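Local coordinates for sterol regulatory element-binding protein cleavage-activating protein (Schizosaccharomyces pombe, PDB 4YHC) that escorts the transcription factor precursor sre1 for proteolytic processing when sterol or oxygen is low, binding it probably through this cytoplasmic WD40 domain, at residues 18-23 and 412-417. The protein carries 9 engineered substitutions. Residues are numbered along the deposited sequence; the frame is centred on the assembly and turned at random.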
# COMPACT_ATOMS: atom_id res chain seq x y z
N GLU A 18 15.06 7.10 21.60
CA GLU A 18 15.22 5.70 21.68
C GLU A 18 14.18 4.92 20.85
O GLU A 18 14.48 3.89 20.26
CB GLU A 18 15.17 5.27 23.15
CG GLU A 18 15.58 3.82 23.30
CD GLU A 18 15.59 3.35 24.74
OE1 GLU A 18 15.25 2.17 24.91
OE2 GLU A 18 15.92 4.15 25.66
N LYS A 19 12.94 5.38 20.86
CA LYS A 19 11.84 4.77 20.11
C LYS A 19 11.94 4.92 18.59
O LYS A 19 11.28 4.21 17.85
CB LYS A 19 10.55 5.39 20.58
CG LYS A 19 10.30 4.97 22.01
CD LYS A 19 8.97 5.32 22.57
CE LYS A 19 8.58 6.74 22.31
NZ LYS A 19 7.12 6.84 22.48
N PHE A 20 12.74 5.87 18.13
CA PHE A 20 13.02 6.01 16.69
C PHE A 20 14.10 5.03 16.23
O PHE A 20 15.29 5.10 16.62
CB PHE A 20 13.43 7.49 16.38
CG PHE A 20 13.70 7.78 14.92
CD1 PHE A 20 13.11 7.08 13.93
CD2 PHE A 20 14.57 8.81 14.57
CE1 PHE A 20 13.35 7.39 12.61
CE2 PHE A 20 14.85 9.08 13.27
CZ PHE A 20 14.23 8.39 12.26
N ARG A 21 13.72 4.07 15.40
CA ARG A 21 14.61 2.91 15.16
C ARG A 21 14.83 2.66 13.69
O ARG A 21 13.88 2.78 12.87
CB ARG A 21 14.00 1.61 15.73
CG ARG A 21 13.86 1.54 17.25
CD ARG A 21 15.20 1.38 17.97
NE ARG A 21 15.87 0.13 17.63
CZ ARG A 21 15.62 -1.06 18.16
NH1 ARG A 21 14.66 -1.22 19.05
NH2 ARG A 21 16.29 -2.12 17.72
N ILE A 22 16.02 2.20 13.37
CA ILE A 22 16.29 1.63 12.03
C ILE A 22 17.02 0.37 12.19
O ILE A 22 17.94 0.31 12.99
CB ILE A 22 17.09 2.58 11.13
CG1 ILE A 22 17.56 1.86 9.89
CG2 ILE A 22 18.24 3.21 11.88
CD1 ILE A 22 18.00 2.76 8.73
N GLU A 23 16.62 -0.68 11.48
CA GLU A 23 17.39 -1.90 11.46
C GLU A 23 17.31 -2.55 10.07
O GLU A 23 16.23 -2.54 9.47
CB GLU A 23 16.85 -2.95 12.48
CG GLU A 23 16.83 -2.55 13.95
CD GLU A 23 18.22 -2.47 14.59
OE1 GLU A 23 18.33 -1.85 15.65
OE2 GLU A 23 19.19 -3.01 14.01
N VAL A 412 18.73 9.39 8.50
CA VAL A 412 17.43 8.72 8.72
C VAL A 412 16.53 9.64 9.47
O VAL A 412 16.90 10.16 10.54
CB VAL A 412 17.60 7.46 9.53
CG1 VAL A 412 16.37 6.58 9.42
CG2 VAL A 412 18.81 6.74 9.04
N TRP A 413 15.34 9.89 8.95
CA TRP A 413 14.52 10.87 9.64
C TRP A 413 13.07 10.48 9.73
O TRP A 413 12.58 9.63 8.99
CB TRP A 413 14.65 12.26 8.98
CG TRP A 413 14.36 12.30 7.48
CD1 TRP A 413 15.21 12.24 6.50
CD2 TRP A 413 13.06 12.47 6.89
NE1 TRP A 413 14.56 12.32 5.28
CE2 TRP A 413 13.23 12.48 5.50
CE3 TRP A 413 11.80 12.61 7.39
CZ2 TRP A 413 12.14 12.60 4.60
CZ3 TRP A 413 10.73 12.69 6.52
CH2 TRP A 413 10.92 12.72 5.12
N MET A 414 12.36 11.17 10.62
CA MET A 414 10.94 10.98 10.76
C MET A 414 10.25 12.25 11.00
O MET A 414 10.84 13.18 11.52
CB MET A 414 10.66 10.03 11.91
CG MET A 414 11.21 10.44 13.28
SD MET A 414 10.38 9.61 14.73
CE MET A 414 8.68 10.07 14.59
N TYR A 415 8.99 12.31 10.63
CA TYR A 415 8.14 13.42 10.91
C TYR A 415 6.80 12.89 11.48
O TYR A 415 6.11 12.07 10.83
CB TYR A 415 7.89 14.24 9.64
CG TYR A 415 7.05 15.50 9.88
CD1 TYR A 415 7.59 16.60 10.58
CD2 TYR A 415 5.75 15.59 9.41
CE1 TYR A 415 6.83 17.75 10.82
CE2 TYR A 415 4.98 16.71 9.66
CZ TYR A 415 5.53 17.79 10.34
OH TYR A 415 4.74 18.88 10.56
N SER A 416 6.43 13.37 12.67
CA SER A 416 5.15 13.03 13.28
C SER A 416 4.16 14.09 12.86
O SER A 416 4.29 15.26 13.30
CB SER A 416 5.30 13.00 14.80
OG SER A 416 4.02 12.82 15.39
N GLN A 417 3.21 13.72 11.98
CA GLN A 417 2.33 14.69 11.37
C GLN A 417 1.40 15.30 12.41
O GLN A 417 0.98 16.45 12.21
CB GLN A 417 1.46 14.09 10.27
CG GLN A 417 2.22 13.33 9.22
CD GLN A 417 1.79 13.58 7.80
OE1 GLN A 417 1.87 14.71 7.34
NE2 GLN A 417 1.46 12.48 7.02
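The backbone oxygen of Val412 meets the edge of the Phe20 ring, with O 3.6 Å from Phe20 CE2 and near the ring plane. No hydrogen bond joins residues 18-23 to residues 412-417; the contact is one of packing. Phe20 CG lies anti to its backbone N (chi1 -178°), and the ring reaches across to strand 412-416. The ring tip touches the backbone obliquely, with Phe20 CZ 3.5 Å from Trp413 C. Met414 packs on one face of the ring. Met414 CG stands 3.6 Å from the Phe20 centroid, almost on the ring normal, in a CH-pi contact. Met414 SD lies over the same face, displaced toward Phe20 CG and CD1, 4.1 Å from the centroid, in a Met-aromatic contact. The two side chains run past each other in opposite directions. Val412 uses both methyls: CG1 lies 4.0 Å from Phe20 CZ, and CG2 touches Ile22 CD1 at 4.1 Å. On the other side of strand 20-23, Arg21 NH2 donates an almost straight bond to Glu23 OE1 (2.9 Å), part of a salt bridge. Val460 of strand 456-462 touches Phe20 and Val412, and Tyr462 touches Met414. The strands do not pair; the axes of strands 20-23 and 412-416 come within 8.6 Å, at 140°. N-terminal strand 20-24 is the outer strand of a four-stranded sheet whose other strands come from the C-terminal end, the usual closure of a propeller. Strand 406-416 lies in the neighbouring five-stranded sheet. Such face-to-face apolar packing of neighbouring antiparallel sheets is characteristic of the blades of a WD40 beta-propeller.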